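Local atomic coordinates of CBS domain-containing protein CBSX1, chloroplastic (Arabidopsis thaliana, PDB entry 4GQW), a protein that belongs to the paired CBS-domain proteins of plant chloroplasts and probably regulates partner proteins, thioredoxins among them, in response to bound adenosine nucleotides. Residues L17-P22 with G126-I131; W48-L53 with P93-V98; V97-T102 with P120-D125. All coordinates share one frame; numbering follows the deposited sequence.

Contact 1: residues L17-P22 with G126-I131; sequences LHVVKP and GKLVGI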
# COMPACT_ATOMS: atom_id res chain seq x y z
N LEU A 17 9.00 7.16 -10.79
CA LEU A 17 8.22 5.94 -10.88
C LEU A 17 9.13 4.72 -10.85
O LEU A 17 10.30 4.78 -11.25
CB LEU A 17 7.39 5.92 -12.17
CG LEU A 17 6.17 6.83 -12.25
CD1 LEU A 17 5.46 6.62 -13.57
CD2 LEU A 17 5.23 6.56 -11.09
N HIS A 18 8.58 3.61 -10.38
CA HIS A 18 9.29 2.34 -10.39
C HIS A 18 8.49 1.34 -11.22
O HIS A 18 7.55 0.72 -10.72
CB HIS A 18 9.48 1.81 -8.97
CG HIS A 18 10.25 2.75 -8.08
ND1 HIS A 18 9.64 3.53 -7.13
CD2 HIS A 18 11.57 3.02 -8.01
CE1 HIS A 18 10.56 4.25 -6.50
NE2 HIS A 18 11.74 3.96 -7.02
N VAL A 19 8.87 1.20 -12.48
CA VAL A 19 8.11 0.37 -13.40
C VAL A 19 8.74 -1.00 -13.62
O VAL A 19 9.76 -1.33 -13.02
CB VAL A 19 7.94 1.05 -14.77
CG1 VAL A 19 7.16 2.35 -14.61
CG2 VAL A 19 9.30 1.30 -15.41
N VAL A 20 8.13 -1.77 -14.50
CA VAL A 20 8.58 -3.12 -14.80
C VAL A 20 8.11 -3.48 -16.21
O VAL A 20 7.10 -2.97 -16.67
CB VAL A 20 8.04 -4.12 -13.74
CG1 VAL A 20 7.43 -5.35 -14.37
CG2 VAL A 20 9.14 -4.49 -12.76
N LYS A 21 8.88 -4.31 -16.91
CA LYS A 21 8.52 -4.70 -18.27
C LYS A 21 7.98 -6.13 -18.26
O LYS A 21 8.19 -6.85 -17.29
CB LYS A 21 9.74 -4.57 -19.18
CG LYS A 21 10.41 -3.22 -19.03
CD LYS A 21 11.39 -2.91 -20.14
CE LYS A 21 12.01 -1.55 -19.90
NZ LYS A 21 12.91 -1.11 -20.99
N PRO A 22 7.26 -6.54 -19.32
CA PRO A 22 6.76 -7.92 -19.34
C PRO A 22 7.89 -8.94 -19.38
O PRO A 22 7.67 -10.12 -19.11
CB PRO A 22 5.97 -7.98 -20.66
CG PRO A 22 5.64 -6.57 -20.97
CD PRO A 22 6.78 -5.76 -20.47
N GLY A 126 -0.12 7.54 -25.52
CA GLY A 126 -0.28 6.30 -24.79
C GLY A 126 0.92 5.98 -23.92
O GLY A 126 0.97 4.94 -23.27
N LYS A 127 1.88 6.90 -23.89
CA LYS A 127 3.08 6.75 -23.08
C LYS A 127 2.76 6.96 -21.61
O LYS A 127 2.12 7.94 -21.25
CB LYS A 127 4.14 7.76 -23.51
CG LYS A 127 5.26 7.19 -24.36
CD LYS A 127 6.50 8.07 -24.27
CE LYS A 127 7.72 7.41 -24.90
NZ LYS A 127 8.97 8.18 -24.63
N LEU A 128 3.21 6.04 -20.76
CA LEU A 128 3.03 6.21 -19.33
C LEU A 128 3.88 7.37 -18.84
O LEU A 128 5.10 7.36 -18.99
CB LEU A 128 3.43 4.94 -18.58
CG LEU A 128 3.33 5.02 -17.06
CD1 LEU A 128 1.88 5.10 -16.62
CD2 LEU A 128 4.02 3.83 -16.42
N VAL A 129 3.23 8.38 -18.27
CA VAL A 129 3.95 9.57 -17.83
C VAL A 129 3.82 9.81 -16.33
O VAL A 129 4.46 10.72 -15.79
CB VAL A 129 3.50 10.83 -18.60
CG1 VAL A 129 3.96 10.76 -20.05
CG2 VAL A 129 2.00 11.01 -18.51
N GLY A 130 3.00 9.02 -15.65
CA GLY A 130 2.88 9.15 -14.21
C GLY A 130 1.91 8.20 -13.55
O GLY A 130 1.40 7.28 -14.19
N ILE A 131 1.67 8.41 -12.26
CA ILE A 131 0.68 7.65 -11.51
C ILE A 131 0.01 8.55 -10.47
O ILE A 131 0.69 9.16 -9.64
CB ILE A 131 1.31 6.47 -10.75
CG1 ILE A 131 1.75 5.37 -11.73
CG2 ILE A 131 0.33 5.88 -9.76
CD1 ILE A 131 2.32 4.16 -11.04

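Contact 2: residues W48-L53 with P93-V98; sequences WKLVGL and PAPLVV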
# COMPACT_ATOMS: atom_id res chain seq x y z
N TRP A 48 7.97 2.66 -23.74
CA TRP A 48 7.39 3.31 -22.57
C TRP A 48 5.88 3.48 -22.61
O TRP A 48 5.33 4.40 -22.00
CB TRP A 48 8.08 4.65 -22.29
CG TRP A 48 9.16 4.55 -21.28
CD1 TRP A 48 10.48 4.29 -21.50
CD2 TRP A 48 9.03 4.72 -19.86
NE1 TRP A 48 11.17 4.28 -20.32
CE2 TRP A 48 10.30 4.54 -19.30
CE3 TRP A 48 7.95 5.00 -19.02
CZ2 TRP A 48 10.53 4.63 -17.93
CZ3 TRP A 48 8.18 5.09 -17.66
CH2 TRP A 48 9.46 4.91 -17.13
N LYS A 49 5.20 2.60 -23.34
CA LYS A 49 3.75 2.61 -23.37
C LYS A 49 3.19 1.61 -22.37
O LYS A 49 3.65 0.47 -22.31
CB LYS A 49 3.25 2.31 -24.78
CG LYS A 49 3.65 3.35 -25.81
CD LYS A 49 3.05 3.05 -27.17
CE LYS A 49 3.42 4.14 -28.17
NZ LYS A 49 2.91 3.87 -29.54
N LEU A 50 2.21 2.04 -21.59
CA LEU A 50 1.60 1.21 -20.57
C LEU A 50 1.01 -0.06 -21.18
O LEU A 50 0.23 -0.00 -22.13
CB LEU A 50 0.51 1.98 -19.83
CG LEU A 50 -0.13 1.29 -18.63
CD1 LEU A 50 0.85 1.26 -17.46
CD2 LEU A 50 -1.42 1.99 -18.23
N VAL A 51 1.39 -1.21 -20.63
CA VAL A 51 0.92 -2.47 -21.18
C VAL A 51 0.19 -3.30 -20.12
O VAL A 51 -0.49 -4.27 -20.44
CB VAL A 51 2.07 -3.28 -21.83
CG1 VAL A 51 2.91 -3.96 -20.78
CG2 VAL A 51 1.51 -4.29 -22.82
N GLY A 52 0.31 -2.89 -18.86
CA GLY A 52 -0.43 -3.57 -17.81
C GLY A 52 -0.20 -3.05 -16.41
O GLY A 52 0.37 -1.97 -16.21
N LEU A 53 -0.67 -3.81 -15.43
CA LEU A 53 -0.40 -3.55 -14.02
C LEU A 53 -0.06 -4.87 -13.37
O LEU A 53 -0.62 -5.91 -13.72
CB LEU A 53 -1.63 -2.96 -13.32
CG LEU A 53 -2.03 -1.50 -13.51
CD1 LEU A 53 -3.03 -1.12 -12.43
CD2 LEU A 53 -0.83 -0.58 -13.48
N PRO A 93 -3.54 -6.82 -17.57
CA PRO A 93 -3.35 -6.02 -18.78
C PRO A 93 -4.38 -4.91 -18.90
O PRO A 93 -5.51 -5.05 -18.43
CB PRO A 93 -3.54 -7.05 -19.91
CG PRO A 93 -3.45 -8.40 -19.24
CD PRO A 93 -4.03 -8.17 -17.89
N ALA A 94 -3.96 -3.81 -19.53
CA ALA A 94 -4.85 -2.69 -19.86
C ALA A 94 -5.74 -2.24 -18.71
O ALA A 94 -6.95 -2.49 -18.72
CB ALA A 94 -5.68 -3.03 -21.08
N PRO A 95 -5.16 -1.58 -17.71
CA PRO A 95 -5.92 -1.06 -16.58
C PRO A 95 -6.70 0.19 -16.96
O PRO A 95 -6.64 0.63 -18.11
CB PRO A 95 -4.83 -0.68 -15.58
CG PRO A 95 -3.69 -0.30 -16.44
CD PRO A 95 -3.73 -1.25 -17.60
N LEU A 96 -7.41 0.77 -16.00
CA LEU A 96 -8.13 2.02 -16.20
C LEU A 96 -7.17 3.19 -16.08
O LEU A 96 -6.34 3.23 -15.18
CB LEU A 96 -9.24 2.14 -15.17
CG LEU A 96 -10.05 0.85 -15.08
CD1 LEU A 96 -11.05 0.94 -13.95
CD2 LEU A 96 -10.74 0.59 -16.40
N VAL A 97 -7.30 4.15 -16.99
CA VAL A 97 -6.25 5.15 -17.18
C VAL A 97 -6.79 6.58 -17.16
O VAL A 97 -7.92 6.84 -17.57
CB VAL A 97 -5.53 4.91 -18.53
CG1 VAL A 97 -4.34 5.83 -18.68
CG2 VAL A 97 -5.07 3.46 -18.64
N VAL A 98 -5.97 7.51 -16.68
CA VAL A 98 -6.25 8.94 -16.79
C VAL A 98 -5.13 9.67 -17.54
O VAL A 98 -4.06 9.09 -17.79
CB VAL A 98 -6.44 9.59 -15.41
CG1 VAL A 98 -7.45 8.80 -14.59
CG2 VAL A 98 -5.12 9.67 -14.68

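Contact 3: residues V97-T102 with P120-D125; sequences VVEEKT and PVVDSD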
# COMPACT_ATOMS: atom_id res chain seq x y z
N VAL A 97 -7.30 4.15 -16.99
CA VAL A 97 -6.25 5.15 -17.18
C VAL A 97 -6.79 6.58 -17.16
O VAL A 97 -7.92 6.84 -17.57
CB VAL A 97 -5.53 4.91 -18.53
CG1 VAL A 97 -4.34 5.83 -18.68
CG2 VAL A 97 -5.07 3.46 -18.64
N VAL A 98 -5.97 7.51 -16.68
CA VAL A 98 -6.25 8.94 -16.79
C VAL A 98 -5.13 9.67 -17.54
O VAL A 98 -4.06 9.09 -17.79
CB VAL A 98 -6.44 9.59 -15.41
CG1 VAL A 98 -7.45 8.80 -14.59
CG2 VAL A 98 -5.12 9.67 -14.68
N GLU A 99 -5.37 10.93 -17.89
CA GLU A 99 -4.37 11.75 -18.57
C GLU A 99 -3.82 12.83 -17.64
O GLU A 99 -4.27 12.98 -16.51
CB GLU A 99 -4.96 12.42 -19.81
CG GLU A 99 -4.70 11.68 -21.11
CD GLU A 99 -5.61 10.49 -21.29
OE1 GLU A 99 -6.67 10.45 -20.64
OE2 GLU A 99 -5.26 9.59 -22.08
N GLU A 100 -2.83 13.58 -18.12
CA GLU A 100 -2.27 14.69 -17.36
C GLU A 100 -3.25 15.85 -17.27
O GLU A 100 -3.41 16.46 -16.21
CB GLU A 100 -0.95 15.17 -17.98
CG GLU A 100 0.23 14.24 -17.77
CD GLU A 100 1.56 14.91 -18.03
OE1 GLU A 100 2.20 14.60 -19.06
OE2 GLU A 100 1.98 15.75 -17.21
N LYS A 101 -3.91 16.14 -18.38
CA LYS A 101 -4.85 17.25 -18.48
C LYS A 101 -6.18 16.92 -17.80
O LYS A 101 -7.07 17.76 -17.72
CB LYS A 101 -5.11 17.61 -19.94
CG LYS A 101 -3.91 18.17 -20.69
CD LYS A 101 -4.26 18.49 -22.14
CE LYS A 101 -3.12 19.22 -22.84
NZ LYS A 101 -3.49 19.65 -24.21
N THR A 102 -6.29 15.69 -17.32
CA THR A 102 -7.51 15.23 -16.66
C THR A 102 -7.78 16.03 -15.40
O THR A 102 -6.88 16.29 -14.60
CB THR A 102 -7.41 13.73 -16.31
OG1 THR A 102 -7.31 12.97 -17.52
CG2 THR A 102 -8.64 13.28 -15.53
N PRO A 120 -3.01 4.86 -13.39
CA PRO A 120 -1.92 5.23 -14.30
C PRO A 120 -2.25 6.47 -15.13
O PRO A 120 -3.39 6.65 -15.57
CB PRO A 120 -1.77 4.00 -15.19
CG PRO A 120 -3.08 3.30 -15.09
CD PRO A 120 -3.55 3.53 -13.69
N VAL A 121 -1.25 7.32 -15.33
CA VAL A 121 -1.41 8.55 -16.07
C VAL A 121 -0.58 8.50 -17.34
O VAL A 121 0.64 8.39 -17.29
CB VAL A 121 -0.95 9.77 -15.26
CG1 VAL A 121 -1.33 11.05 -15.98
CG2 VAL A 121 -1.58 9.75 -13.88
N VAL A 122 -1.26 8.58 -18.48
CA VAL A 122 -0.57 8.56 -19.76
C VAL A 122 -0.70 9.88 -20.50
O VAL A 122 -1.37 10.81 -20.04
CB VAL A 122 -1.09 7.43 -20.67
CG1 VAL A 122 -1.00 6.09 -19.95
CG2 VAL A 122 -2.51 7.71 -21.12
N ASP A 123 -0.04 9.97 -21.65
CA ASP A 123 -0.12 11.17 -22.48
C ASP A 123 -0.93 10.92 -23.75
O ASP A 123 -1.66 9.93 -23.84
CB ASP A 123 1.28 11.71 -22.81
CG ASP A 123 2.15 10.71 -23.56
OD1 ASP A 123 1.62 9.74 -24.15
OD2 ASP A 123 3.38 10.91 -23.58
N SER A 124 -0.78 11.81 -24.72
CA SER A 124 -1.57 11.76 -25.94
C SER A 124 -1.18 10.58 -26.82
O SER A 124 -1.93 10.18 -27.71
CB SER A 124 -1.43 13.07 -26.71
OG SER A 124 -0.61 13.99 -26.01
N ASP A 125 -0.00 10.02 -26.57
CA ASP A 125 0.52 8.94 -27.40
C ASP A 125 0.46 7.58 -26.71
O ASP A 125 0.93 6.58 -27.26
CB ASP A 125 1.94 9.26 -27.86
CG ASP A 125 1.99 10.39 -28.87
OD1 ASP A 125 1.98 10.10 -30.08
OD2 ASP A 125 2.02 11.57 -28.45

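Contact 1: residues L17-P22 with G126-I131
L17 and V19, in the loop between strand 12-13 and helix 26-35, reach toward strand 128-133 and meet it through methyl groups. Three pairs of apolar side chains make up the first kind of interaction. L17 forks over the strand. Its CG stands anti to its own carbonyl carbon (chi1 -73°), which holds the fork over the strand, and the branches go to different partners. L17 CD2 lies along the I131 side chain, 3.7 Å from I131 CG1 and nearly as close to I131 CD1, the two side chains running across one another at a slant. L17 CD1 lies 4.2 Å from L128 CD2. That leucine methyl also packs against V19, with V19 CG1 3.9 Å from L128 CD2, and here the two side chains pass alongside in opposite directions.

L128 and I131 therefore both point to the loop, although they are three residues apart in a strand. The explanation is a classic beta bulge, in which V129 and G130 together face V121, which shifts the alternation of sides by one residue and turns L128 and I131 the same way. The two segments belong to different CBS motifs, so the contact forms part of the interface that joins the pair into one module.

Contact between side chain and backbone is the second kind: L17 CD1 comes to 3.7 Å from G130 CA, lying against the bulge itself.

No hydrogen bond links the two segments, and several of their backbone groups bond elsewhere: V20 with P42 and I44 in strand 40-44, L128 with W48 and V129 with V121.

Contact 2: residues W48-L53 with P93-V98
P95 presents its ring to two leucines of strand 50-55, L50 and L53, and the three side chains carry most of the contact. Against L53 the ring runs obliquely. P95 CG is 3.6 Å from the branch carbon L53 CG, and P95 CB is 3.7 Å from the methyl L53 CD1, so one side of the ring lies against the fork of the leucine. L50 comes to the same ring differently, tip to tip. Its CG is anti to the backbone N (chi1 -174°), which carries L50 CD2 to 3.7 Å from P95 CG. The same methyl also meets V97 end-on, L50 CD2 standing 4.0 Å from V97 CG2. P95 CG thus has a leucine carbon from each of two strand residues beside it.

Between the leucines, G52 offers only backbone. G52 CA lies 4.0 Å from P95 CD and 3.9 Å from P93 CA, a close passage of two backbones with no side chain interposed. A beta carbon modelled on G52 would fall 3.5 Å from P93 CA, which indicates how little space a larger residue would have. V51 and G52 form a classic beta bulge opposite V43, a shift consistent with L50 and L53 meeting the same ring. The touching parts run at 112° to one another, so the 93-98 segment passes across the strand as it leads from the first CBS motif's sheet toward strand 98-99 of the second.

With no hydrogen bond between the two segments, the contact depends on carbon-to-carbon packing and shape, with the proline supplying a rigid surface that has no N-H to satisfy.

Contact 3: residues V97-T102 with P120-D125
V98 and P120 open a short run of parallel pairing in which the packing is tight. The amide V98 N donates to P120 O at 2.9 Å, nearly straight (172°), and V98 O accepts from V122 N at 2.9 Å. The carbonyl of V98 also receives a CA-H...O contact from V121 CA, so two donors of strand 118-122 converge on it. Methyls pack beside the pairing. V98 CG2 meets V121 CG2 at 3.6 Å on the face that also holds I132; V122, on the opposite face, is met by V97, which crosses it at about a right angle, with V97 CG1 3.6 Å from V122 CG2. The V97 methyl that does this is anti to the backbone N (chi1 -173°), which also brings it against P120 O.

Parallel neighbours joined through helix 104-113 make this a beta-alpha-beta unit of the second CBS motif, with strand 98-99 at the margin of its sheet.

From E99 onward the pairing is loose, and the contact becomes more polar. E99 bends at chi2 (78°), folding its carboxylate back so that E99 OE2 comes to 3.5 Å from V122 CG2; its amide instead turns to T102 OG1. An alanine in place of E99 lacks the bent carboxylate arm and would probably leave V122 CG2 less covered on that side, with V97 still against it. E100 touches V121 CG1 with its aliphatic CG, while its carboxylate OE1 remains 6.0 Å from D123 OD2, a separation of like charges that may be mildly unfavourable. At the outer end D123 forms an Asx turn, its OD1 accepting from D125 N from above the carboxylate plane and also from K127 N.

The three contacts sit 8 to 11 Å apart, centre to centre, around the junction of the two CBS motifs. Contact 1 closes the longest loop, from 17-22 to 126-131, and contacts 2 and 3 are nested inside it; these two adjoin along the chain, sharing V97 and V98. Contacts 1 and 3 reach one sheet, where strands 118-122 and 128-133 are antiparallel neighbours bonded through V121. Contact 2 brings in the other sheet through strand 50-55, and W48 bonds to L128 across the divide. Contacts 1 and 2 thus join the motifs, whereas contact 3 builds the second one, an arrangement consistent with a pair acting as one module.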